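Local structure of glutathione-dependent peroxiredoxin (Sinorhizobium meliloti, 3UMA) at residues Asp30-Ala35 and Tyr151-Glu156; Glu51-Gly56 and Lys118-Ser123; Arg58-Ala63 and Asp85-Arg90; Gly79-Arg84 and Thr111-Met116; Ile95-Val100 and His104-Trp109. The protein probably reduces hydrogen peroxide and organic hydroperoxides to water and alcohols through a peroxidatic thiol, using glutathione as reductant and so protecting the cell against oxidative stress. All coordinates share one frame; numbering follows the deposited sequence.

Interaction 1: residues Asp30-Ala35 and Tyr151-Glu156; sequences DKLPNA and YSMLVE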
# COMPACT_ATOMS: atom_id res chain seq x y z
N ASP A 30 -11.17 12.47 2.57
CA ASP A 30 -9.97 13.07 3.18
C ASP A 30 -8.84 13.20 2.16
O ASP A 30 -8.69 12.36 1.26
CB ASP A 30 -9.44 12.22 4.36
CG ASP A 30 -10.33 12.26 5.60
OD1 ASP A 30 -11.17 13.16 5.73
OD2 ASP A 30 -10.17 11.38 6.48
N LYS A 31 -8.03 14.24 2.31
CA LYS A 31 -6.75 14.31 1.61
C LYS A 31 -5.72 13.46 2.36
O LYS A 31 -5.75 13.39 3.58
CB LYS A 31 -6.26 15.76 1.53
CG LYS A 31 -7.24 16.73 0.82
CD LYS A 31 -6.66 18.15 0.69
CE LYS A 31 -6.68 18.89 2.02
NZ LYS A 31 -5.70 20.04 2.12
N LEU A 32 -4.83 12.81 1.62
CA LEU A 32 -3.69 12.12 2.24
C LEU A 32 -2.67 13.14 2.78
O LEU A 32 -2.39 14.14 2.12
CB LEU A 32 -3.02 11.18 1.25
CG LEU A 32 -3.76 9.91 0.79
CD1 LEU A 32 -2.89 9.15 -0.18
CD2 LEU A 32 -4.13 9.02 1.97
N PRO A 33 -2.11 12.89 3.98
CA PRO A 33 -1.02 13.75 4.45
C PRO A 33 0.18 13.59 3.55
O PRO A 33 0.32 12.57 2.87
CB PRO A 33 -0.72 13.22 5.86
CG PRO A 33 -1.14 11.79 5.81
CD PRO A 33 -2.35 11.76 4.90
N ASN A 34 1.03 14.62 3.53
CA ASN A 34 2.30 14.61 2.82
C ASN A 34 3.19 13.57 3.48
O ASN A 34 3.14 13.40 4.68
CB ASN A 34 2.93 16.01 2.94
CG ASN A 34 4.19 16.19 2.12
OD1 ASN A 34 4.19 16.01 0.89
ND2 ASN A 34 5.28 16.59 2.80
N ALA A 35 3.98 12.85 2.68
CA ALA A 35 4.93 11.87 3.21
C ALA A 35 5.96 11.55 2.15
O ALA A 35 5.75 11.85 0.97
CB ALA A 35 4.20 10.56 3.65
N TYR A 151 -5.19 -2.68 3.83
CA TYR A 151 -6.23 -1.83 3.23
C TYR A 151 -5.90 -1.62 1.76
O TYR A 151 -4.78 -1.90 1.32
CB TYR A 151 -6.42 -0.48 3.97
CG TYR A 151 -5.22 0.47 3.93
CD1 TYR A 151 -4.87 1.17 2.76
CD2 TYR A 151 -4.42 0.66 5.07
CE1 TYR A 151 -3.77 2.03 2.71
CE2 TYR A 151 -3.31 1.53 5.04
CZ TYR A 151 -3.00 2.22 3.85
OH TYR A 151 -1.89 3.05 3.80
N SER A 152 -6.89 -1.17 1.00
CA SER A 152 -6.64 -0.64 -0.33
C SER A 152 -7.43 0.67 -0.44
O SER A 152 -8.43 0.87 0.26
CB SER A 152 -7.06 -1.61 -1.44
OG SER A 152 -8.46 -1.69 -1.47
N MSE A 153 -6.97 1.56 -1.30
CA MSE A 153 -7.69 2.80 -1.49
C MSE A 153 -7.51 3.28 -2.91
O MSE A 153 -6.49 3.02 -3.52
CB MSE A 153 -7.29 3.87 -0.46
CG MSE A 153 -5.82 4.16 -0.39
SE MSE A 153 -5.41 5.66 0.80
CE MSE A 153 -5.78 4.96 2.59
N LEU A 154 -8.55 3.91 -3.43
CA LEU A 154 -8.46 4.65 -4.69
C LEU A 154 -8.27 6.13 -4.36
O LEU A 154 -9.05 6.73 -3.61
CB LEU A 154 -9.70 4.42 -5.57
CG LEU A 154 -9.78 5.14 -6.92
CD1 LEU A 154 -8.63 4.73 -7.84
CD2 LEU A 154 -11.14 4.86 -7.59
N VAL A 155 -7.19 6.70 -4.89
CA VAL A 155 -6.80 8.06 -4.55
C VAL A 155 -6.80 8.93 -5.83
O VAL A 155 -6.16 8.59 -6.82
CB VAL A 155 -5.41 8.09 -3.86
CG1 VAL A 155 -5.08 9.48 -3.34
CG2 VAL A 155 -5.35 7.07 -2.68
N GLU A 156 -7.55 10.03 -5.79
CA GLU A 156 -7.67 10.90 -6.98
C GLU A 156 -7.11 12.27 -6.68
O GLU A 156 -7.56 12.93 -5.75
CB GLU A 156 -9.13 10.97 -7.47
CG GLU A 156 -9.56 9.64 -8.13
CD GLU A 156 -11.06 9.55 -8.54
OE1 GLU A 156 -11.80 10.56 -8.51
OE2 GLU A 156 -11.49 8.43 -8.89
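Leu32 meets Met153 and Val155 by splitting its two methyls between them. CD2 lies 3.8 Å from the SE atom of Met153, a selenomethionine, while CD1 reaches Val155 tip to tip and comes to 3.9 Å from its CG1. The second methyl of Val155, CG2, sits only a little farther from that same CD1, at 4.1 Å, so both branches of the valine are used. Met153 starts out with CG wedged between the backbone N and the carbonyl carbon (chi1 54°) and stays extended at chi2, which brings SE across the leucine; the bend at chi3 only turns CE. This is the dense part of the contact, and it is entirely apolar. In the peroxiredoxin fold it is the place where the loop leading into strand 36-41 lies against the central sheet, over two alternate residues of strand 147-156 that point toward the loop. Phe54 and Phe129 also touch Leu32, the latter from helix 128-132, and backbone bonding between Leu32 and Gly158 helps hold the loop beside the strand. Away from Leu32 the loop stands off segment 151-156 and opens to solvent. The backbones stay well apart, with the CA atoms of Leu32 and Val155 separated by 8.5 Å. Lys31, just before Leu32, and Asn34, two residues after it, are exposed, and the side chain of Lys31 sets off away from the strand.

Interaction 2: residues Glu51-Gly56 and Lys118-Ser123; sequences ELLFKG and KIHFLS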
# COMPACT_ATOMS: atom_id res chain seq x y z
N GLU A 51 3.24 13.90 -3.12
CA GLU A 51 2.95 14.83 -4.22
C GLU A 51 3.25 14.20 -5.56
O GLU A 51 2.37 14.13 -6.43
CB GLU A 51 3.74 16.13 -4.06
CG GLU A 51 3.47 17.15 -5.15
CD GLU A 51 4.18 18.46 -4.88
OE1 GLU A 51 5.31 18.62 -5.41
OE2 GLU A 51 3.64 19.29 -4.11
N LEU A 52 4.47 13.71 -5.73
CA LEU A 52 4.89 13.03 -6.95
C LEU A 52 4.04 11.81 -7.28
O LEU A 52 3.77 11.52 -8.45
CB LEU A 52 6.37 12.60 -6.85
CG LEU A 52 6.84 11.62 -7.95
CD1 LEU A 52 6.89 12.28 -9.34
CD2 LEU A 52 8.17 10.93 -7.61
N LEU A 53 3.64 11.07 -6.25
CA LEU A 53 2.89 9.85 -6.45
C LEU A 53 1.45 10.13 -6.84
O LEU A 53 0.94 9.55 -7.77
CB LEU A 53 2.94 8.95 -5.20
CG LEU A 53 2.35 7.55 -5.41
CD1 LEU A 53 3.02 6.84 -6.60
CD2 LEU A 53 2.48 6.73 -4.13
N PHE A 54 0.81 11.05 -6.13
CA PHE A 54 -0.64 11.20 -6.21
C PHE A 54 -1.18 12.40 -7.02
O PHE A 54 -2.29 12.34 -7.54
CB PHE A 54 -1.23 11.23 -4.80
CG PHE A 54 -1.02 9.96 -4.03
CD1 PHE A 54 -1.76 8.82 -4.34
CD2 PHE A 54 -0.07 9.90 -3.01
CE1 PHE A 54 -1.57 7.64 -3.63
CE2 PHE A 54 0.12 8.70 -2.30
CZ PHE A 54 -0.62 7.58 -2.61
N LYS A 55 -0.41 13.48 -7.12
CA LYS A 55 -0.99 14.72 -7.63
C LYS A 55 -1.26 14.67 -9.12
O LYS A 55 -0.42 14.27 -9.91
CB LYS A 55 -0.15 15.95 -7.26
CG LYS A 55 -0.20 16.35 -5.77
CD LYS A 55 -1.57 16.16 -5.11
CE LYS A 55 -2.03 17.43 -4.39
NZ LYS A 55 -3.06 17.17 -3.33
N GLY A 56 -2.49 15.06 -9.48
CA GLY A 56 -2.93 15.05 -10.87
C GLY A 56 -3.09 13.64 -11.37
O GLY A 56 -3.09 13.41 -12.58
N LYS A 118 6.75 -3.07 -12.14
CA LYS A 118 5.35 -3.17 -12.53
C LYS A 118 4.49 -2.27 -11.64
O LYS A 118 3.43 -1.81 -12.06
CB LYS A 118 4.84 -4.60 -12.39
CG LYS A 118 5.76 -5.70 -12.90
CD LYS A 118 5.59 -5.96 -14.39
CE LYS A 118 6.37 -7.22 -14.78
NZ LYS A 118 7.05 -7.04 -16.10
N ILE A 119 4.97 -2.05 -10.42
CA ILE A 119 4.20 -1.46 -9.35
C ILE A 119 5.20 -0.80 -8.40
O ILE A 119 6.32 -1.29 -8.28
CB ILE A 119 3.35 -2.60 -8.68
CG1 ILE A 119 1.93 -2.58 -9.22
CG2 ILE A 119 3.35 -2.58 -7.16
CD1 ILE A 119 1.35 -3.94 -9.40
N HIS A 120 4.84 0.31 -7.77
CA HIS A 120 5.72 0.88 -6.74
C HIS A 120 5.77 -0.02 -5.48
O HIS A 120 4.74 -0.57 -5.06
CB HIS A 120 5.30 2.28 -6.33
CG HIS A 120 5.41 3.30 -7.42
ND1 HIS A 120 6.51 4.12 -7.58
CD2 HIS A 120 4.54 3.65 -8.40
CE1 HIS A 120 6.32 4.92 -8.61
NE2 HIS A 120 5.13 4.65 -9.13
N PHE A 121 6.96 -0.18 -4.92
CA PHE A 121 7.15 -0.82 -3.62
C PHE A 121 7.68 0.22 -2.65
O PHE A 121 8.86 0.57 -2.69
CB PHE A 121 8.11 -2.02 -3.73
CG PHE A 121 7.48 -3.24 -4.37
CD1 PHE A 121 7.16 -4.36 -3.59
CD2 PHE A 121 7.21 -3.26 -5.74
CE1 PHE A 121 6.58 -5.49 -4.16
CE2 PHE A 121 6.59 -4.37 -6.33
CZ PHE A 121 6.27 -5.49 -5.52
N LEU A 122 6.78 0.74 -1.82
CA LEU A 122 7.08 1.86 -0.96
C LEU A 122 7.38 1.40 0.45
O LEU A 122 6.58 0.68 1.07
CB LEU A 122 5.89 2.84 -0.93
CG LEU A 122 5.35 3.37 -2.27
CD1 LEU A 122 4.14 4.27 -2.02
CD2 LEU A 122 6.45 4.14 -3.02
N SER A 123 8.51 1.85 0.97
CA SER A 123 8.93 1.57 2.31
C SER A 123 8.46 2.69 3.24
O SER A 123 8.80 3.87 3.01
CB SER A 123 10.46 1.42 2.35
OG SER A 123 10.96 1.69 3.63
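Leu53 swings its CG anti to the backbone N (chi1 -171°), which carries both methyls off helix 50-54 toward His120 and Leu122. His120, with its CG beside the backbone N (chi1 -65°), presents a ring face to the helix in return. The two side chains run past each other in opposite directions, and the leucine CD1 ends over that face, 4.1 Å from the ring centroid and 17° off the normal. It is a CH-pi contact displaced toward the NE2-CD2 side of the ring, with CD1 4.0 Å from NE2. The other methyl goes to Leu122: CD2 of Leu53 and CD1 of Leu122 meet tip to tip at 3.6 Å.

The imidazole is not at liberty to turn under the methyl. NE2 is hydrogen-bonded to OD2 of Asp94 and ND1 to OE1 of Glu39, so both nitrogens are held at the rim while the leucine packs on the face. A carboxylate at each nitrogen would be expected to favour a protonated, positively charged ring.

Within the helix, CG of Leu53 lies over the centre of the Phe54 ring, 3.9 Å above its plane. Strand 120-123 pairs in parallel with strand 94-99, from which Ala96 touches both His120 and Leu122; helix 50-54 thus rests on one side of this sheet edge, while Phe121 faces helices 103-113 and 70-82 on the other.

Interaction 3: residues Arg58-Ala63 and Asp85-Arg90; sequences RVVLFA and DAILAR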
# COMPACT_ATOMS: atom_id res chain seq x y z
N ARG A 58 -4.71 9.33 -10.71
CA ARG A 58 -5.65 8.39 -10.12
C ARG A 58 -4.81 7.18 -9.76
O ARG A 58 -4.30 6.51 -10.65
CB ARG A 58 -6.74 8.01 -11.14
CG ARG A 58 -7.99 7.38 -10.54
CD ARG A 58 -9.23 7.69 -11.42
NE ARG A 58 -10.46 7.04 -10.93
CZ ARG A 58 -11.03 5.98 -11.49
NH1 ARG A 58 -10.51 5.42 -12.58
NH2 ARG A 58 -12.14 5.47 -10.98
N VAL A 59 -4.66 6.93 -8.47
CA VAL A 59 -3.72 5.91 -7.98
C VAL A 59 -4.41 4.84 -7.10
O VAL A 59 -5.25 5.16 -6.27
CB VAL A 59 -2.54 6.58 -7.21
CG1 VAL A 59 -1.56 5.54 -6.67
CG2 VAL A 59 -1.79 7.57 -8.12
N VAL A 60 -4.06 3.58 -7.33
CA VAL A 60 -4.49 2.51 -6.44
C VAL A 60 -3.36 2.25 -5.44
O VAL A 60 -2.26 1.90 -5.85
CB VAL A 60 -4.81 1.22 -7.22
CG1 VAL A 60 -4.89 0.00 -6.26
CG2 VAL A 60 -6.12 1.38 -7.96
N LEU A 61 -3.63 2.51 -4.16
CA LEU A 61 -2.67 2.22 -3.11
C LEU A 61 -3.16 1.07 -2.26
O LEU A 61 -4.28 1.11 -1.75
CB LEU A 61 -2.46 3.44 -2.19
CG LEU A 61 -1.52 3.26 -0.98
CD1 LEU A 61 -0.07 3.00 -1.41
CD2 LEU A 61 -1.58 4.43 -0.03
N PHE A 62 -2.35 0.03 -2.10
CA PHE A 62 -2.67 -0.95 -1.07
C PHE A 62 -1.56 -1.11 -0.04
O PHE A 62 -0.38 -1.04 -0.39
CB PHE A 62 -3.15 -2.30 -1.64
CG PHE A 62 -2.12 -3.04 -2.45
CD1 PHE A 62 -1.77 -2.62 -3.73
CD2 PHE A 62 -1.55 -4.20 -1.95
CE1 PHE A 62 -0.84 -3.32 -4.48
CE2 PHE A 62 -0.62 -4.93 -2.70
CZ PHE A 62 -0.26 -4.50 -3.96
N ALA A 63 -1.94 -1.31 1.22
CA ALA A 63 -0.98 -1.50 2.30
C ALA A 63 -1.00 -2.94 2.81
O ALA A 63 -2.06 -3.56 2.91
CB ALA A 63 -1.24 -0.55 3.42
N ASP A 85 -2.64 -4.93 -15.43
CA ASP A 85 -3.03 -4.41 -16.75
C ASP A 85 -4.51 -4.03 -16.79
O ASP A 85 -4.86 -2.93 -17.23
CB ASP A 85 -2.67 -5.40 -17.85
CG ASP A 85 -1.16 -5.58 -18.01
OD1 ASP A 85 -0.41 -4.62 -17.72
OD2 ASP A 85 -0.71 -6.68 -18.41
N ALA A 86 -5.37 -4.92 -16.28
CA ALA A 86 -6.81 -4.64 -16.21
C ALA A 86 -7.11 -3.42 -15.36
O ALA A 86 -8.03 -2.67 -15.66
CB ALA A 86 -7.58 -5.85 -15.69
N ILE A 87 -6.32 -3.22 -14.30
CA ILE A 87 -6.51 -2.05 -13.44
C ILE A 87 -6.08 -0.77 -14.16
O ILE A 87 -6.83 0.20 -14.20
CB ILE A 87 -5.79 -2.19 -12.05
CG1 ILE A 87 -6.54 -3.20 -11.15
CG2 ILE A 87 -5.68 -0.84 -11.34
CD1 ILE A 87 -5.74 -3.66 -9.89
N LEU A 88 -4.87 -0.77 -14.72
CA LEU A 88 -4.37 0.39 -15.46
C LEU A 88 -5.27 0.78 -16.64
O LEU A 88 -5.38 1.96 -16.96
CB LEU A 88 -2.92 0.17 -15.93
CG LEU A 88 -1.86 -0.05 -14.84
CD1 LEU A 88 -0.49 -0.32 -15.45
CD2 LEU A 88 -1.79 1.12 -13.85
N ALA A 89 -5.93 -0.21 -17.24
CA ALA A 89 -6.81 0.04 -18.38
C ALA A 89 -8.14 0.65 -17.97
O ALA A 89 -8.95 1.01 -18.83
CB ALA A 89 -7.03 -1.22 -19.20
N ARG A 90 -8.37 0.78 -16.67
CA ARG A 90 -9.60 1.42 -16.21
C ARG A 90 -9.40 2.83 -15.66
O ARG A 90 -10.11 3.25 -14.75
CB ARG A 90 -10.35 0.53 -15.21
CG ARG A 90 -11.16 -0.58 -15.87
CD ARG A 90 -12.28 -1.05 -14.94
NE ARG A 90 -13.43 -1.60 -15.67
CZ ARG A 90 -14.44 -0.87 -16.16
NH1 ARG A 90 -14.46 0.45 -16.01
NH2 ARG A 90 -15.44 -1.47 -16.81
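NH1 of Arg58 is shared by two carbonyl oxygens just beyond helix 84-88. The bond to O of Arg90 is 3.1 Å long but weak, its N-H...O angle being only 128°; the second, to O of Gly91, is weak as well. The Arg90 oxygen sits at the edge of the guanidinium and in its plane. Arg58 gets there with an extended chain, CG anti to the backbone N (chi1 -163°), running out from the start of strand 58-64. Its firmer partner lies elsewhere: NE forms a salt bridge with OE2 of Glu156 on the adjoining strand 147-156.

Two residues along the strand the contact turns apolar. CG2 of Val60 meets CG2 of Ile87 at 4.1 Å, the two side chains crossing at about a right angle. Tyr80 from helix 70-82 and Val92 touch both, making a small apolar cluster between the helix and the sheet.

It is the carbonyl of Arg90, not its guanidinium, that meets Arg58. The carbonyl oxygens after the last helical turn carry partial negative charge, which would suit the cation, and Glu156 probably helps to balance it; the orientation of Arg58 probably rests more on Glu156, outside the two segments, than on the weak bonds.

Interaction 4: residues Gly79-Arg84 and Thr111-Met116; sequences GYLENR and THSGGM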
# COMPACT_ATOMS: atom_id res chain seq x y z
N GLY A 79 -2.37 -10.77 -6.29
CA GLY A 79 -3.65 -10.32 -6.85
C GLY A 79 -3.50 -9.03 -7.65
O GLY A 79 -4.03 -8.91 -8.76
N TYR A 80 -2.80 -8.05 -7.08
CA TYR A 80 -2.52 -6.81 -7.82
C TYR A 80 -1.57 -7.01 -8.99
O TYR A 80 -1.76 -6.37 -10.02
CB TYR A 80 -2.05 -5.68 -6.90
CG TYR A 80 -3.21 -5.12 -6.11
CD1 TYR A 80 -4.01 -4.12 -6.63
CD2 TYR A 80 -3.53 -5.64 -4.86
CE1 TYR A 80 -5.09 -3.63 -5.93
CE2 TYR A 80 -4.60 -5.17 -4.16
CZ TYR A 80 -5.38 -4.15 -4.69
OH TYR A 80 -6.46 -3.67 -3.98
N LEU A 81 -0.59 -7.91 -8.87
CA LEU A 81 0.29 -8.18 -10.01
C LEU A 81 -0.46 -8.91 -11.14
O LEU A 81 -0.26 -8.62 -12.31
CB LEU A 81 1.54 -8.97 -9.60
CG LEU A 81 2.43 -8.30 -8.55
CD1 LEU A 81 3.65 -9.13 -8.23
CD2 LEU A 81 2.86 -6.90 -8.99
N GLU A 82 -1.35 -9.84 -10.77
CA GLU A 82 -2.13 -10.58 -11.76
C GLU A 82 -3.17 -9.66 -12.43
O GLU A 82 -3.44 -9.82 -13.61
CB GLU A 82 -2.76 -11.86 -11.15
CG GLU A 82 -1.94 -12.41 -9.94
CD GLU A 82 -1.71 -13.94 -9.88
OE1 GLU A 82 -2.66 -14.70 -9.58
OE2 GLU A 82 -0.54 -14.37 -10.06
N ASN A 83 -3.71 -8.69 -11.69
CA ASN A 83 -4.73 -7.77 -12.23
C ASN A 83 -4.21 -6.37 -12.68
O ASN A 83 -5.01 -5.48 -12.98
CB ASN A 83 -5.89 -7.62 -11.23
CG ASN A 83 -6.76 -8.90 -11.12
OD1 ASN A 83 -7.52 -9.22 -12.03
ND2 ASN A 83 -6.65 -9.61 -9.99
N ARG A 84 -2.88 -6.18 -12.72
CA ARG A 84 -2.27 -4.88 -13.02
C ARG A 84 -2.76 -4.21 -14.31
O ARG A 84 -3.21 -3.05 -14.29
CB ARG A 84 -0.74 -4.97 -13.06
CG ARG A 84 -0.06 -3.61 -13.30
CD ARG A 84 1.43 -3.72 -13.54
NE ARG A 84 1.75 -3.87 -14.95
CZ ARG A 84 2.47 -3.01 -15.66
NH1 ARG A 84 2.99 -1.93 -15.09
NH2 ARG A 84 2.69 -3.25 -16.94
N THR A 111 11.67 -7.84 -6.23
CA THR A 111 12.41 -8.70 -7.16
C THR A 111 11.84 -10.12 -7.09
O THR A 111 11.57 -10.76 -8.11
CB THR A 111 13.93 -8.69 -6.82
OG1 THR A 111 14.44 -7.36 -6.94
CG2 THR A 111 14.72 -9.64 -7.73
N HIS A 112 11.64 -10.62 -5.87
CA HIS A 112 11.23 -12.00 -5.74
C HIS A 112 9.75 -12.28 -5.99
O HIS A 112 9.39 -13.38 -6.36
CB HIS A 112 11.76 -12.59 -4.43
CG HIS A 112 13.26 -12.68 -4.41
ND1 HIS A 112 14.04 -12.06 -3.45
CD2 HIS A 112 14.12 -13.25 -5.29
CE1 HIS A 112 15.31 -12.29 -3.72
NE2 HIS A 112 15.39 -13.01 -4.83
N SER A 113 8.92 -11.27 -5.83
CA SER A 113 7.51 -11.40 -6.21
C SER A 113 7.30 -11.24 -7.72
O SER A 113 6.22 -11.52 -8.22
CB SER A 113 6.69 -10.35 -5.49
OG SER A 113 7.06 -9.05 -5.94
N GLY A 114 8.32 -10.75 -8.43
CA GLY A 114 8.21 -10.42 -9.86
C GLY A 114 7.47 -9.11 -10.09
O GLY A 114 7.05 -8.82 -11.21
N GLY A 115 7.33 -8.30 -9.04
CA GLY A 115 6.67 -7.01 -9.14
C GLY A 115 7.58 -5.82 -9.46
O GLY A 115 7.10 -4.72 -9.72
N MSE A 116 8.89 -6.04 -9.44
CA MSE A 116 9.84 -4.97 -9.75
C MSE A 116 9.53 -4.33 -11.10
O MSE A 116 9.47 -5.02 -12.12
CB MSE A 116 11.28 -5.51 -9.74
CG MSE A 116 12.33 -4.44 -10.03
SE MSE A 116 12.33 -3.07 -8.65
CE MSE A 116 13.68 -3.84 -7.44
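Leu81 makes the packing between the two segments, pushing its branched end against the backbone of Ser113, Gly114 and Gly115. CD1 lies 3.5 Å from the carbonyl O of Ser113 and 4.1 Å from its OG. Both methyls face the CA of Gly115, CD1 and CD2 each at 3.8 Å. The leucine holds CG beside its backbone N (chi1 -59°), a torsion that points the branch at the turn, and Ile119 packs on it too.

The turn it meets ends helix 103-113. Gly114, with positive phi, closes the helix in a Schellman motif, and on top of this Ser113 forms an ST turn: its OG accepts from N of Gly115 at 3.2 Å. OG also bonds O of Trp109 one turn back, so a single hydroxyl ties the loop to the helix.

Helix 70-82 ends differently. O of Gly79 receives two donors from Asn83, the backbone N and the side-chain ND2, each at 3.0 Å and arriving from opposite faces of the carbonyl plane. The amide contribution is moderately bent (146° at the hydrogen) and tilted out of plane. Further along, NH1 of Arg84 bonds O of Lys118, bridging from the start of helix 84-88 to the loop beyond Gly115.

Interaction 5: residues Ile95-Val100 and His104-Trp109; sequences IAVVAV and HVMGAW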
# COMPACT_ATOMS: atom_id res chain seq x y z
N ILE A 95 0.04 2.06 -9.65
CA ILE A 95 -0.28 1.19 -8.52
C ILE A 95 0.92 1.14 -7.57
O ILE A 95 2.07 1.00 -8.01
CB ILE A 95 -0.66 -0.23 -8.97
CG1 ILE A 95 -1.76 -0.19 -10.04
CG2 ILE A 95 -1.10 -1.09 -7.75
CD1 ILE A 95 -1.94 -1.52 -10.78
N ALA A 96 0.62 1.26 -6.27
CA ALA A 96 1.65 1.20 -5.23
C ALA A 96 1.23 0.29 -4.10
O ALA A 96 0.07 0.27 -3.71
CB ALA A 96 1.93 2.58 -4.68
N VAL A 97 2.20 -0.47 -3.58
CA VAL A 97 2.07 -1.15 -2.29
C VAL A 97 2.97 -0.44 -1.28
O VAL A 97 4.08 -0.04 -1.61
CB VAL A 97 2.41 -2.67 -2.40
CG1 VAL A 97 3.85 -2.91 -2.89
CG2 VAL A 97 2.14 -3.42 -1.06
N VAL A 98 2.48 -0.27 -0.06
CA VAL A 98 3.25 0.32 1.01
C VAL A 98 3.30 -0.67 2.18
O VAL A 98 2.31 -1.36 2.44
CB VAL A 98 2.68 1.69 1.46
CG1 VAL A 98 1.26 1.58 1.96
CG2 VAL A 98 3.57 2.38 2.55
N ALA A 99 4.44 -0.72 2.87
CA ALA A 99 4.58 -1.57 4.08
C ALA A 99 5.54 -0.93 5.06
O ALA A 99 6.45 -0.20 4.64
CB ALA A 99 5.07 -2.93 3.73
N VAL A 100 5.34 -1.23 6.35
CA VAL A 100 6.30 -0.86 7.39
C VAL A 100 7.40 -1.92 7.39
O VAL A 100 7.40 -2.83 8.20
CB VAL A 100 5.60 -0.70 8.77
CG1 VAL A 100 6.60 -0.32 9.88
CG2 VAL A 100 4.45 0.34 8.66
N HIS A 104 15.51 -2.21 1.92
CA HIS A 104 16.16 -3.37 1.32
C HIS A 104 15.24 -4.59 1.25
O HIS A 104 15.25 -5.35 0.30
CB HIS A 104 17.46 -3.72 2.05
CG HIS A 104 18.37 -2.56 2.24
ND1 HIS A 104 19.19 -2.09 1.23
CD2 HIS A 104 18.59 -1.76 3.31
CE1 HIS A 104 19.87 -1.05 1.67
NE2 HIS A 104 19.54 -0.83 2.93
N VAL A 105 14.45 -4.78 2.29
CA VAL A 105 13.46 -5.85 2.27
C VAL A 105 12.41 -5.55 1.20
O VAL A 105 12.05 -6.44 0.43
CB VAL A 105 12.88 -6.08 3.70
CG1 VAL A 105 11.63 -6.95 3.66
CG2 VAL A 105 13.97 -6.75 4.58
N MSE A 106 11.93 -4.30 1.13
CA MSE A 106 10.97 -3.92 0.08
C MSE A 106 11.52 -4.22 -1.30
O MSE A 106 10.83 -4.85 -2.10
CB MSE A 106 10.56 -2.44 0.18
CG MSE A 106 9.60 -2.17 1.31
SE MSE A 106 8.05 -3.41 1.29
CE MSE A 106 6.81 -2.56 0.03
N GLY A 107 12.76 -3.81 -1.56
CA GLY A 107 13.43 -4.11 -2.85
C GLY A 107 13.60 -5.59 -3.14
O GLY A 107 13.35 -6.05 -4.26
N ALA A 108 14.02 -6.36 -2.14
CA ALA A 108 14.09 -7.81 -2.31
C ALA A 108 12.72 -8.43 -2.63
O ALA A 108 12.60 -9.36 -3.44
CB ALA A 108 14.71 -8.45 -1.07
N TRP A 109 11.68 -7.91 -1.99
CA TRP A 109 10.32 -8.41 -2.22
C TRP A 109 9.81 -8.06 -3.62
O TRP A 109 9.13 -8.86 -4.26
CB TRP A 109 9.37 -7.83 -1.17
CG TRP A 109 8.06 -8.59 -1.01
CD1 TRP A 109 7.87 -9.95 -1.08
CD2 TRP A 109 6.78 -8.02 -0.70
NE1 TRP A 109 6.55 -10.25 -0.84
CE2 TRP A 109 5.85 -9.09 -0.60
CE3 TRP A 109 6.32 -6.70 -0.49
CZ2 TRP A 109 4.48 -8.89 -0.32
CZ3 TRP A 109 4.96 -6.50 -0.19
CH2 TRP A 109 4.05 -7.60 -0.11
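The beta-alpha-beta unit of strand 94-99, helix 103-113 and strand 120-123 packs its helix on the sheet here, through Val97 and Ala99 against Met106 and Trp109. Helix and strand segments run at 140° to each other, their axes 10.4 Å apart at the closest. Met106, a selenomethionine, curls at chi2 and chi3 (-51° and -84°), which lays its end along the sheet instead of straight into it. SE comes to 3.9 Å from CB of Ala99; CE sits 4.1 Å from O of Val97 and 4.2 Å from its CG1. The other valine methyl, CG2, approaches CZ3 of the Trp109 indole obliquely at 4.3 Å.

Trp109 extends the contact toward the predicted catalytic Cys72, and its NE1 makes a weak hydrogen bond to Ser73 OG. All four touching residues are buried and their side-chain contacts apolar, so helix placement probably depends largely on close fit and dispersion, with the small Ala99 letting the end of the Met106 side chain come close to the strand.

In the fold
The five contacts wrap both sides of the thioredoxin-like sheet. Interactions 1 and 3 join on neighbouring strands through a probable hydrogen bond from N of Met153 to O of Leu61, 2.8 Å. Interactions 1 and 2 merge where Phe54 CD1 touches Val155 CG1 at 3.5 Å. Strand pairing carries interaction 2 into interaction 5, with N of Leu122 2.8 Å from O of Val97, while interactions 3 and 4 meet at Tyr80, whose ring stacks on Phe62. Interactions 4 and 5 share helix 103-113 and come nearest the predicted peroxidatic Cys72: its side chain is about 4 Å from that of Trp109 and about 10 Å from that of Ser113. The other three contacts lie away from it.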